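Local coordinates for putative secreted cellulose-binding protein (Streptomyces coelicolor, PDB 4OY6) that oxidises cellulose as a copper-dependent lytic polysaccharide monooxygenase of family AA10, probably cutting the chains of the crystalline polymer, at residues H1-V5 against W48-Y52; R10-C14 against L83-W89; V64-C70 against A128-L134; T95-T99 against V153-G157. All coordinates share one frame; numbering follows the deposited sequence.

Contact 1: H1-V5 against W48-Y52; sequences HGSVV and WNGLY. With CU (copper (II) ion), chain B.
His1 and Tyr52 meet because their first torsions swing the two rings together: the histidine CG stands anti to its carbonyl carbon (chi1 -76°), while the tyrosine CG sits between backbone N and carbonyl carbon (chi1 67°). The result is an offset edge-to-face pair with the planes at 85° and the centroids 4.8 Å apart. His1 NE2 comes down over one face of the phenol ring, off-centre toward its rim, with Tyr52 CE1 at 3.5 Å. The other nitrogen of the imidazole serves the metal: His1 ND1 binds copper at 1.9 Å and the amino N of the same residue binds it at 2.2 Å. Together with NE2 of His108 this is the histidine brace, the copper site characteristic of lytic polysaccharide monooxygenases. Behind the brace the backbone carbonyl of Asn49 faces the base of the side chain, its O 3.3 Å from His1 CB. Further along, the Trp48 indole brings its edge to Ser3, CE3 to CB at 3.9 Å. Water fills in between the backbones. One molecule takes the N-H of Leu51 and lies 2.8 Å from Gly2 O; a second bridges Ser3 OG and Trp48 O, the water standing 3.0 Å from Trp48 O. Ser3 OG also bonds Ser9. The chelate through N and ND1 fixes the imidazole, and the Tyr52 face against NE2 probably adds to this as a second-shell contact, while the loop 48-52 shapes one flank of the site.

Contact 2: R10-C14 against L83-W89; sequences RNYGC and LDAVGPW
Arg10, the first residue of helix 10-18, sends an extended side chain across the indole of Trp89, the two running at about a right angle. Its guanidinium lies flat on the ring, the planes 6° apart, and CZ stands 3.5 Å from the centroid of the Trp89 five-membered ring in a cation-pi stack. Two bonds back from CZ, Arg10 CD sits over the six-membered ring of Trp89, 3.6 Å from its centroid, adding a CH-pi contact. The group is also tied at its rim: NH1 donates in the guanidinium plane to Leu83 O at 2.8 Å (N-H...O angle 142°), and to a water that in turn bonds Ala85 O. Asp182 on strand 175-184 takes NE in a salt bridge. Trp89 is itself fixed in rotation, since its NE1 gives a nearly straight bond (171°) to Ala85 O at 2.9 Å. Both segments belong to the long excursion between strands 2-6 and 97-104, which carries the helices of the chain and is the L2 region of AA10 enzymes, and the stack pins the start of its first helix to the end of the excursion. Asn11 follows with apolar packing, its CB 3.8 Å from Leu83 CD1, while its amide ND2 turns elsewhere, to Ala44 O. A turn of helix beyond Arg10, Cys14 approaches the same indole from its edge, SG lying 4.1 Å from Trp89 CZ3; this sulfur is also half of the disulfide to Cys34.

Contact 3: V64-C70 against A128-L134; sequences VPDGQLC and ALTWGEL. With ZN (zinc ion), chain I.
Trp131 meets Val64 and Asp66 at the edge of its indole and Leu69 over a face. At the edge, NE1 donates to Val64 O at 2.8 Å, with the acceptor in the ring plane and the bond fairly straight at 162°. Over the face, Leu69 CD1 lies 4.1 Å from the centroid of the five-membered ring of Trp131. Leu69 CD2 also lies over the ring and meets Leu134 tip to tip, Leu69 CD2 to Leu134 CD1 at 3.6 Å. Asp66 uses its two oxygens separately. OD1 accepts the backbone N-H of Trp131 at 3.0 Å, met from 39° above the carboxylate plane, and OD2 binds a zinc ion at 2.0 Å; a water on the zinc takes the N-H of Gly132. Asp66 occupies a corner of a type II beta turn, Pro65 to Gln68, closed by the bond from Gln68 N to Pro65 O, with Gly67 taking the positive-phi position. The turn docks on the loop that leads through a 3-10 segment into strand 134-139, and Gly67 N donates to Leu129 O at 2.8 Å. Deeper, one branch of Leu129 meets the disulfide sulfur, CD2 3.9 Å from Cys70 SG. The disulfide from that sulfur to Cys180 ties the segment to strand 175-184, while Leu129 also packs on Val163 of the neighbouring strand 161-170.

Contact 4: T95-T99 against V153-G157; sequences TDDFT and VSTSG
Phe98 and Val153 form a hydrogen-bonded antiparallel pair between strands 97-104 and 148-154, in the three-stranded sheet of the beta-sandwich core. Their reciprocal backbone bonds run from Val153 N to Phe98 O (2.8 Å) and from Phe98 N to Val153 O (3.0 Å). This is the tight side. The Phe98 CG lies between backbone N and carbonyl carbon (chi1 62°), and the ring comes alongside the valine with Val153 CB over one face and CG1 3.8 Å from Phe98 CZ. Val137 of strand 134-139, in the other sheet, covers Val153 and Thr155. On the other face of the strands, Asp97 and Ser154 make the adjoining non-hydrogen-bonded pair in an exposed setting. There the serine OG donates to Asp97 OD1 from above the carboxylate plane, and a water joins that same oxygen to Thr155 O. Beyond the strand ends a second water spans Asp96 OD2 and Gly157 N. Where the strands end, the carbonyl of Asp96 is gripped twice by Thr155: OG1 lies in the carbonyl plane on a lone pair at 2.8 Å, whereas N donates to Asp96 O from 42° above that plane at 2.9 Å.

Contacts 1, 2 and 3 touch one another, whereas contact 4 stands apart at the far end of the sandwich. Contact 1 holds the metal; contact 2, its centre 14 Å from that of contact 1, packs against it where Leu51 CD1 meets Leu83 CD1 at 3.7 Å, and the side chain of Asn11 is about 14 Å from the copper. Contact 3 is again 14 Å from contact 2, centre to centre, and abuts it through Asp84 and the 67-70 backbone; it also reaches contact 1, Leu51 CD1 lying 3.6 Å from Cys70 O. Contact 4 touches none of the others, its centre 23 Å from contact 1, but strand 97-104 runs beside strand 2-6 and so connects them through one sheet.

Contact 1: H1-V5 against W48-Y52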
loop_
_atom_site.group_PDB
_atom_site.type_symbol
_atom_site.label_atom_id
_atom_site.label_comp_id
_atom_site.label_asym_id
_atom_site.label_seq_id
_atom_site.Cartn_x
_atom_site.Cartn_y
_atom_site.Cartn_z
ATOM N N HIS A 1 -11.379 9.447 2.448
ATOM C CA HIS A 1 -10.175 8.964 1.709
ATOM C C HIS A 1 -8.985 8.905 2.647
ATOM O O HIS A 1 -8.895 9.701 3.582
ATOM C CB HIS A 1 -9.895 9.878 0.525
ATOM C CG HIS A 1 -10.815 9.662 -0.630
ATOM N ND1 HIS A 1 -12.184 9.744 -0.524
ATOM C CD2 HIS A 1 -10.555 9.314 -1.908
ATOM C CE1 HIS A 1 -12.721 9.495 -1.702
ATOM N NE2 HIS A 1 -11.758 9.224 -2.557
ATOM N N GLY A 2 -8.078 7.982 2.402
ATOM C CA GLY A 2 -6.928 7.833 3.283
ATOM C C GLY A 2 -5.941 6.822 2.744
ATOM O O GLY A 2 -5.988 6.442 1.588
ATOM N N SER A 3 -5.067 6.360 3.633
ATOM C CA SER A 3 -4.024 5.406 3.287
ATOM C C SER A 3 -3.549 4.687 4.533
ATOM O O SER A 3 -3.936 5.029 5.649
ATOM C CB SER A 3 -2.822 6.093 2.616
ATOM O OG SER A 3 -1.982 5.150 1.997
ATOM N N VAL A 4 -2.694 3.690 4.331
ATOM C CA VAL A 4 -1.962 3.069 5.419
ATOM C C VAL A 4 -0.777 3.956 5.740
ATOM O O VAL A 4 0.079 4.211 4.887
ATOM C CB VAL A 4 -1.505 1.653 5.085
ATOM C CG1 VAL A 4 -0.618 1.133 6.202
ATOM C CG2 VAL A 4 -2.704 0.731 4.884
ATOM N N VAL A 5 -0.767 4.477 6.971
ATOM C CA VAL A 5 0.272 5.378 7.424
ATOM C C VAL A 5 1.368 4.707 8.229
ATOM O O VAL A 5 2.473 5.223 8.318
ATOM C CB VAL A 5 -0.312 6.592 8.186
ATOM C CG1 VAL A 5 -1.225 7.389 7.251
ATOM C CG2 VAL A 5 -1.058 6.174 9.440
ATOM N N TRP A 48 -1.878 11.647 -1.625
ATOM C CA TRP A 48 -1.524 10.376 -1.034
ATOM C C TRP A 48 -2.767 9.597 -0.633
ATOM O O TRP A 48 -2.670 8.386 -0.422
ATOM C CB TRP A 48 -0.573 10.475 0.134
ATOM C CG TRP A 48 -0.988 11.381 1.166
ATOM C CD1 TRP A 48 -0.530 12.660 1.349
ATOM C CD2 TRP A 48 -1.884 11.102 2.274
ATOM N NE1 TRP A 48 -1.116 13.206 2.466
ATOM C CE2 TRP A 48 -1.925 12.268 3.064
ATOM C CE3 TRP A 48 -2.621 9.960 2.694
ATOM C CZ2 TRP A 48 -2.719 12.361 4.199
ATOM C CZ3 TRP A 48 -3.384 10.049 3.823
ATOM C CH2 TRP A 48 -3.438 11.248 4.561
ATOM N N ASN A 49 -3.918 10.258 -0.520
ATOM C CA ASN A 49 -5.138 9.602 -0.072
ATOM C C ASN A 49 -6.068 9.127 -1.183
ATOM O O ASN A 49 -7.162 8.655 -0.900
ATOM C CB ASN A 49 -5.870 10.458 0.977
ATOM C CG ASN A 49 -6.540 11.707 0.442
ATOM O OD1 ASN A 49 -6.436 12.107 -0.716
ATOM N ND2 ASN A 49 -7.306 12.318 1.326
ATOM N N GLY A 50 -5.635 9.245 -2.432
ATOM C CA GLY A 50 -6.480 9.015 -3.578
ATOM C C GLY A 50 -6.320 7.706 -4.332
ATOM O O GLY A 50 -6.682 7.636 -5.510
ATOM N N LEU A 51 -5.799 6.658 -3.666
ATOM C CA LEU A 51 -5.514 5.398 -4.348
ATOM C C LEU A 51 -6.682 4.431 -4.163
ATOM O O LEU A 51 -6.635 3.535 -3.320
ATOM C CB LEU A 51 -4.186 4.827 -3.860
ATOM C CG LEU A 51 -3.452 3.961 -4.900
ATOM C CD1 LEU A 51 -2.058 3.641 -4.397
ATOM C CD2 LEU A 51 -4.205 2.680 -5.270
ATOM N N TYR A 52 -7.729 4.634 -4.960
ATOM C CA TYR A 52 -8.958 3.882 -4.846
ATOM C C TYR A 52 -9.517 3.515 -6.218
ATOM O O TYR A 52 -9.168 4.135 -7.235
ATOM C CB TYR A 52 -10.035 4.676 -4.057
ATOM C CG TYR A 52 -10.501 5.896 -4.805
ATOM C CD1 TYR A 52 -9.814 7.105 -4.742
ATOM C CD2 TYR A 52 -11.592 5.824 -5.664
ATOM C CE1 TYR A 52 -10.175 8.200 -5.506
ATOM C CE2 TYR A 52 -11.980 6.921 -6.402
ATOM C CZ TYR A 52 -11.263 8.114 -6.321
ATOM O OH TYR A 52 -11.641 9.206 -7.067
HETATM CU CU CU B . -13.127 9.410 1.145
HETATM O O HOH W 1 -4.885 6.078 -0.969
HETATM O O HOH W 2 -2.142 5.465 -0.605
#

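Contact 2: R10-C14 against L83-W89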
loop_
_atom_site.group_PDB
_atom_site.type_symbol
_atom_site.label_atom_id
_atom_site.label_comp_id
_atom_site.label_asym_id
_atom_site.label_seq_id
_atom_site.Cartn_x
_atom_site.Cartn_y
_atom_site.Cartn_z
ATOM N N ARG A 10 3.488 2.870 0.013
ATOM C CA ARG A 10 4.561 3.342 -0.859
ATOM C C ARG A 10 4.493 4.854 -1.077
ATOM O O ARG A 10 5.472 5.580 -0.951
ATOM C CB ARG A 10 4.580 2.598 -2.192
ATOM C CG ARG A 10 5.120 1.183 -2.064
ATOM C CD ARG A 10 5.262 0.454 -3.385
ATOM N NE ARG A 10 5.938 -0.802 -3.149
ATOM C CZ ARG A 10 6.159 -1.744 -4.053
ATOM N NH1 ARG A 10 5.735 -1.604 -5.288
ATOM N NH2 ARG A 10 6.810 -2.842 -3.687
ATOM N N ASN A 11 3.313 5.336 -1.453
ATOM C CA ASN A 11 3.174 6.750 -1.770
ATOM C C ASN A 11 3.078 7.603 -0.521
ATOM O O ASN A 11 3.635 8.709 -0.490
ATOM C CB ASN A 11 2.063 7.029 -2.786
ATOM C CG ASN A 11 0.669 6.750 -2.285
ATOM O OD1 ASN A 11 0.420 5.807 -1.549
ATOM N ND2 ASN A 11 -0.244 7.540 -2.742
ATOM N N TYR A 12 2.397 7.138 0.529
ATOM C CA TYR A 12 2.413 7.902 1.781
ATOM C C TYR A 12 3.833 8.036 2.317
ATOM O O TYR A 12 4.219 9.120 2.775
ATOM C CB TYR A 12 1.471 7.298 2.830
ATOM C CG TYR A 12 1.405 8.116 4.077
ATOM C CD1 TYR A 12 0.598 9.243 4.136
ATOM C CD2 TYR A 12 2.180 7.802 5.186
ATOM C CE1 TYR A 12 0.539 10.010 5.261
ATOM C CE2 TYR A 12 2.159 8.592 6.321
ATOM C CZ TYR A 12 1.317 9.697 6.343
ATOM O OH TYR A 12 1.216 10.521 7.446
ATOM N N GLY A 13 4.605 6.955 2.263
ATOM C CA GLY A 13 5.981 6.999 2.724
ATOM C C GLY A 13 6.837 7.959 1.913
ATOM O O GLY A 13 7.600 8.724 2.489
ATOM N N CYS A 14 6.709 7.943 0.588
ATOM C CA CYS A 14 7.454 8.887 -0.218
ATOM C C CYS A 14 7.085 10.329 0.131
ATOM O O CYS A 14 7.960 11.209 0.110
ATOM C CB CYS A 14 7.271 8.641 -1.706
ATOM S SG CYS A 14 7.995 7.097 -2.339
ATOM N N LEU A 83 4.053 3.336 -8.746
ATOM C CA LEU A 83 4.113 2.463 -7.579
ATOM C C LEU A 83 4.233 0.981 -7.956
ATOM O O LEU A 83 4.504 0.143 -7.089
ATOM C CB LEU A 83 2.919 2.664 -6.632
ATOM C CG LEU A 83 2.635 4.118 -6.238
ATOM C CD1 LEU A 83 1.506 4.130 -5.231
ATOM C CD2 LEU A 83 3.888 4.825 -5.720
ATOM N N ASP A 84 4.029 0.663 -9.245
ATOM C CA ASP A 84 4.243 -0.690 -9.742
ATOM C C ASP A 84 5.703 -0.959 -10.141
ATOM O O ASP A 84 6.043 -2.076 -10.544
ATOM C CB ASP A 84 3.350 -0.954 -10.949
ATOM C CG ASP A 84 1.864 -0.990 -10.616
ATOM O OD1 ASP A 84 1.509 -1.432 -9.507
ATOM O OD2 ASP A 84 1.070 -0.623 -11.507
ATOM N N ALA A 85 6.579 0.044 -10.052
ATOM C CA ALA A 85 7.981 -0.180 -10.348
ATOM C C ALA A 85 8.555 -1.256 -9.435
ATOM O O ALA A 85 8.158 -1.383 -8.268
ATOM C CB ALA A 85 8.760 1.113 -10.215
ATOM N N VAL A 86 9.497 -2.011 -9.990
ATOM C CA VAL A 86 10.162 -3.079 -9.273
ATOM C C VAL A 86 11.574 -2.609 -8.915
ATOM O O VAL A 86 12.336 -2.160 -9.782
ATOM C CB VAL A 86 10.197 -4.350 -10.120
ATOM C CG1 VAL A 86 10.994 -5.448 -9.433
ATOM C CG2 VAL A 86 8.785 -4.812 -10.426
ATOM N N GLY A 87 11.909 -2.670 -7.626
ATOM C CA GLY A 87 13.191 -2.187 -7.160
ATOM C C GLY A 87 13.208 -2.085 -5.662
ATOM O O GLY A 87 12.263 -2.533 -4.995
ATOM N N PRO A 88 14.276 -1.499 -5.121
ATOM C CA PRO A 88 14.512 -1.495 -3.678
ATOM C C PRO A 88 13.727 -0.399 -2.938
ATOM O O PRO A 88 14.296 0.562 -2.415
ATOM C CB PRO A 88 16.025 -1.281 -3.598
ATOM C CG PRO A 88 16.314 -0.406 -4.775
ATOM C CD PRO A 88 15.449 -0.979 -5.871
ATOM N N TRP A 89 12.406 -0.560 -2.904
ATOM C CA TRP A 89 11.532 0.343 -2.169
ATOM C C TRP A 89 11.977 0.362 -0.711
ATOM O O TRP A 89 12.313 -0.668 -0.128
ATOM C CB TRP A 89 10.084 -0.130 -2.259
ATOM C CG TRP A 89 9.486 0.076 -3.621
ATOM C CD1 TRP A 89 9.456 -0.800 -4.653
ATOM C CD2 TRP A 89 8.793 1.240 -4.060
ATOM N NE1 TRP A 89 8.822 -0.253 -5.727
ATOM C CE2 TRP A 89 8.413 1.019 -5.400
ATOM C CE3 TRP A 89 8.486 2.452 -3.464
ATOM C CZ2 TRP A 89 7.730 1.973 -6.132
ATOM C CZ3 TRP A 89 7.838 3.405 -4.215
ATOM C CH2 TRP A 89 7.472 3.162 -5.518
HETATM O O HOH W 3 6.623 -3.499 -7.304
#

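Contact 3: V64-C70 against A128-L134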
loop_
_atom_site.group_PDB
_atom_site.type_symbol
_atom_site.label_atom_id
_atom_site.label_comp_id
_atom_site.label_asym_id
_atom_site.label_seq_id
_atom_site.Cartn_x
_atom_site.Cartn_y
_atom_site.Cartn_z
ATOM N N VAL A 64 -7.764 -5.683 -10.883
ATOM C CA VAL A 64 -6.376 -5.374 -10.513
ATOM C C VAL A 64 -5.495 -6.463 -11.118
ATOM O O VAL A 64 -5.302 -7.511 -10.516
ATOM C CB VAL A 64 -6.190 -5.303 -8.986
ATOM C CG1 VAL A 64 -4.725 -5.057 -8.634
ATOM C CG2 VAL A 64 -7.086 -4.216 -8.394
ATOM N N PRO A 65 -4.981 -6.222 -12.334
ATOM C CA PRO A 65 -4.135 -7.231 -12.960
ATOM C C PRO A 65 -2.808 -7.477 -12.222
ATOM O O PRO A 65 -2.270 -6.582 -11.561
ATOM C CB PRO A 65 -3.820 -6.624 -14.333
ATOM C CG PRO A 65 -4.964 -5.701 -14.619
ATOM C CD PRO A 65 -5.290 -5.126 -13.264
ATOM N N ASP A 66 -2.273 -8.686 -12.362
ATOM C CA ASP A 66 -0.935 -8.965 -11.896
ATOM C C ASP A 66 0.044 -7.927 -12.422
ATOM O O ASP A 66 -0.070 -7.458 -13.555
ATOM C CB ASP A 66 -0.502 -10.355 -12.370
ATOM C CG ASP A 66 -1.146 -11.472 -11.595
ATOM O OD1 ASP A 66 -1.650 -11.269 -10.482
ATOM O OD2 ASP A 66 -1.095 -12.610 -12.091
ATOM N N GLY A 67 0.975 -7.542 -11.555
ATOM C CA GLY A 67 1.939 -6.479 -11.851
ATOM C C GLY A 67 1.426 -5.067 -11.659
ATOM O O GLY A 67 2.164 -4.117 -11.841
ATOM N N GLN A 68 0.150 -4.936 -11.310
ATOM C CA GLN A 68 -0.502 -3.644 -11.104
ATOM C C GLN A 68 -1.164 -3.559 -9.738
ATOM O O GLN A 68 -2.040 -2.732 -9.499
ATOM C CB GLN A 68 -1.551 -3.359 -12.188
ATOM C CG GLN A 68 -0.995 -3.439 -13.595
ATOM C CD GLN A 68 -2.040 -3.290 -14.651
ATOM O OE1 GLN A 68 -3.084 -2.670 -14.429
ATOM N NE2 GLN A 68 -1.759 -3.819 -15.825
ATOM N N LEU A 69 -0.752 -4.406 -8.801
ATOM C CA LEU A 69 -1.374 -4.400 -7.483
ATOM C C LEU A 69 -1.161 -3.064 -6.755
ATOM O O LEU A 69 -2.092 -2.506 -6.159
ATOM C CB LEU A 69 -0.900 -5.568 -6.597
ATOM C CG LEU A 69 -1.633 -6.891 -6.873
ATOM C CD1 LEU A 69 -1.373 -7.457 -8.284
ATOM C CD2 LEU A 69 -1.302 -7.918 -5.799
ATOM N N CYS A 70 0.063 -2.550 -6.757
ATOM C CA CYS A 70 0.376 -1.364 -5.958
ATOM C C CYS A 70 -0.181 -0.077 -6.536
ATOM O O CYS A 70 -0.270 0.903 -5.813
ATOM C CB CYS A 70 1.877 -1.240 -5.699
ATOM S SG CYS A 70 2.532 -2.651 -4.747
ATOM N N ALA A 128 7.875 -8.525 -9.915
ATOM C CA ALA A 128 6.598 -7.819 -9.892
ATOM C C ALA A 128 5.615 -8.532 -8.956
ATOM O O ALA A 128 5.582 -9.771 -8.888
ATOM C CB ALA A 128 6.013 -7.779 -11.289
ATOM N N LEU A 129 4.832 -7.760 -8.217
ATOM C CA LEU A 129 3.789 -8.332 -7.377
ATOM C C LEU A 129 2.668 -8.937 -8.229
ATOM O O LEU A 129 2.205 -8.333 -9.194
ATOM C CB LEU A 129 3.184 -7.283 -6.470
ATOM C CG LEU A 129 3.680 -7.187 -5.056
ATOM C CD1 LEU A 129 4.983 -6.411 -5.128
ATOM C CD2 LEU A 129 2.601 -6.495 -4.210
ATOM N N THR A 130 2.241 -10.126 -7.821
ATOM C CA THR A 130 1.115 -10.833 -8.428
ATOM C C THR A 130 0.244 -11.359 -7.292
ATOM O O THR A 130 0.707 -11.538 -6.172
ATOM C CB THR A 130 1.562 -12.014 -9.299
ATOM O OG1 THR A 130 2.075 -13.039 -8.444
ATOM C CG2 THR A 130 2.611 -11.559 -10.333
ATOM N N TRP A 131 -1.009 -11.649 -7.613
ATOM C CA TRP A 131 -1.915 -12.217 -6.625
ATOM C C TRP A 131 -1.418 -13.582 -6.137
ATOM O O TRP A 131 -1.581 -13.930 -4.967
ATOM C CB TRP A 131 -3.316 -12.330 -7.194
ATOM C CG TRP A 131 -4.009 -11.007 -7.345
ATOM C CD1 TRP A 131 -4.124 -10.252 -8.489
ATOM C CD2 TRP A 131 -4.691 -10.273 -6.322
ATOM N NE1 TRP A 131 -4.841 -9.119 -8.240
ATOM C CE2 TRP A 131 -5.204 -9.104 -6.919
ATOM C CE3 TRP A 131 -4.943 -10.498 -4.972
ATOM C CZ2 TRP A 131 -5.963 -8.173 -6.202
ATOM C CZ3 TRP A 131 -5.684 -9.551 -4.254
ATOM C CH2 TRP A 131 -6.187 -8.419 -4.875
ATOM N N GLY A 132 -0.803 -14.339 -7.030
ATOM C CA GLY A 132 -0.314 -15.663 -6.686
ATOM C C GLY A 132 0.853 -15.677 -5.721
ATOM O O GLY A 132 1.134 -16.705 -5.107
ATOM N N GLU A 133 1.515 -14.532 -5.560
ATOM C CA GLU A 133 2.634 -14.393 -4.630
ATOM C C GLU A 133 2.223 -13.836 -3.297
ATOM O O GLU A 133 3.089 -13.562 -2.474
ATOM C CB GLU A 133 3.716 -13.489 -5.237
ATOM C CG GLU A 133 4.367 -14.053 -6.488
ATOM C CD GLU A 133 5.374 -15.137 -6.216
ATOM O OE1 GLU A 133 5.468 -15.625 -5.063
ATOM O OE2 GLU A 133 6.102 -15.476 -7.180
ATOM N N LEU A 134 0.912 -13.666 -3.079
ATOM C CA LEU A 134 0.384 -13.213 -1.803
ATOM C C LEU A 134 -0.180 -14.345 -0.976
ATOM O O LEU A 134 -0.741 -15.313 -1.521
ATOM C CB LEU A 134 -0.720 -12.184 -2.009
ATOM C CG LEU A 134 -0.346 -10.860 -2.648
ATOM C CD1 LEU A 134 -1.590 -10.006 -2.864
ATOM C CD2 LEU A 134 0.678 -10.111 -1.827
HETATM ZN ZN ZN I . -2.251 -13.970 -11.173
HETATM O O HOH W 4 -0.909 -14.547 -9.919
#

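Contact 4: T95-T99 against V153-G157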
loop_
_atom_site.group_PDB
_atom_site.type_symbol
_atom_site.label_atom_id
_atom_site.label_comp_id
_atom_site.label_asym_id
_atom_site.label_seq_id
_atom_site.Cartn_x
_atom_site.Cartn_y
_atom_site.Cartn_z
ATOM N N THR A 95 7.751 -6.074 13.536
ATOM C CA THR A 95 7.827 -7.318 14.267
ATOM C C THR A 95 6.802 -8.290 13.683
ATOM O O THR A 95 5.959 -7.919 12.854
ATOM C CB THR A 95 7.596 -7.072 15.784
ATOM O OG1 THR A 95 6.435 -6.233 15.985
ATOM C CG2 THR A 95 8.813 -6.366 16.355
ATOM N N ASP A 96 6.868 -9.553 14.101
ATOM C CA ASP A 96 5.989 -10.576 13.525
ATOM C C ASP A 96 4.506 -10.224 13.712
ATOM O O ASP A 96 3.680 -10.511 12.819
ATOM C CB ASP A 96 6.246 -11.940 14.150
ATOM C CG ASP A 96 7.535 -12.612 13.729
ATOM O OD1 ASP A 96 8.297 -12.081 12.922
ATOM O OD2 ASP A 96 7.747 -13.730 14.277
ATOM N N ASP A 97 4.193 -9.653 14.867
ATOM C CA ASP A 97 2.890 -9.076 15.141
ATOM C C ASP A 97 3.037 -7.570 14.970
ATOM O O ASP A 97 3.901 -6.951 15.601
ATOM C CB ASP A 97 2.415 -9.362 16.574
ATOM C CG ASP A 97 2.330 -10.829 16.894
ATOM O OD1 ASP A 97 2.091 -11.641 15.997
ATOM O OD2 ASP A 97 2.474 -11.140 18.083
ATOM N N PHE A 98 2.206 -6.974 14.133
ATOM C CA PHE A 98 2.303 -5.547 13.862
ATOM C C PHE A 98 0.910 -5.022 13.569
ATOM O O PHE A 98 -0.008 -5.762 13.201
ATOM C CB PHE A 98 3.275 -5.255 12.703
ATOM C CG PHE A 98 2.865 -5.844 11.389
ATOM C CD1 PHE A 98 3.166 -7.161 11.075
ATOM C CD2 PHE A 98 2.178 -5.090 10.439
ATOM C CE1 PHE A 98 2.774 -7.722 9.853
ATOM C CE2 PHE A 98 1.817 -5.643 9.227
ATOM C CZ PHE A 98 2.097 -6.960 8.942
ATOM N N THR A 99 0.749 -3.728 13.784
ATOM C CA THR A 99 -0.529 -3.068 13.544
ATOM C C THR A 99 -0.503 -2.321 12.232
ATOM O O THR A 99 0.387 -1.521 11.991
ATOM C CB THR A 99 -0.845 -2.089 14.679
ATOM O OG1 THR A 99 -0.899 -2.804 15.915
ATOM C CG2 THR A 99 -2.172 -1.384 14.467
ATOM N N VAL A 153 -2.336 -7.370 13.145
ATOM C CA VAL A 153 -1.914 -8.497 12.314
ATOM C C VAL A 153 -0.938 -9.367 13.087
ATOM O O VAL A 153 -0.071 -8.856 13.800
ATOM C CB VAL A 153 -1.271 -7.984 10.979
ATOM C CG1 VAL A 153 -0.749 -9.141 10.118
ATOM C CG2 VAL A 153 -2.288 -7.186 10.179
ATOM N N SER A 154 -1.050 -10.672 12.915
ATOM C CA SER A 154 -0.112 -11.610 13.511
ATOM C C SER A 154 0.384 -12.547 12.440
ATOM O O SER A 154 -0.404 -13.237 11.771
ATOM C CB SER A 154 -0.789 -12.428 14.607
ATOM O OG SER A 154 0.103 -13.369 15.180
ATOM N N THR A 155 1.711 -12.623 12.303
ATOM C CA THR A 155 2.357 -13.545 11.381
ATOM C C THR A 155 3.439 -14.313 12.124
ATOM O O THR A 155 3.889 -13.880 13.183
ATOM C CB THR A 155 3.007 -12.828 10.168
ATOM O OG1 THR A 155 4.178 -12.121 10.592
ATOM C CG2 THR A 155 2.009 -11.880 9.489
ATOM N N SER A 156 3.841 -15.437 11.548
ATOM C CA SER A 156 5.010 -16.175 12.007
ATOM C C SER A 156 5.693 -16.797 10.804
ATOM O O SER A 156 5.037 -17.156 9.841
ATOM C CB SER A 156 4.621 -17.263 13.019
ATOM O OG SER A 156 3.984 -16.737 14.163
ATOM N N GLY A 157 7.013 -16.924 10.869
ATOM C CA GLY A 157 7.776 -17.539 9.794
ATOM C C GLY A 157 8.086 -16.654 8.609
ATOM O O GLY A 157 8.592 -17.139 7.596
HETATM O O HOH W 5 8.690 -15.950 12.937
HETATM O O HOH W 6 3.549 -13.832 15.833
#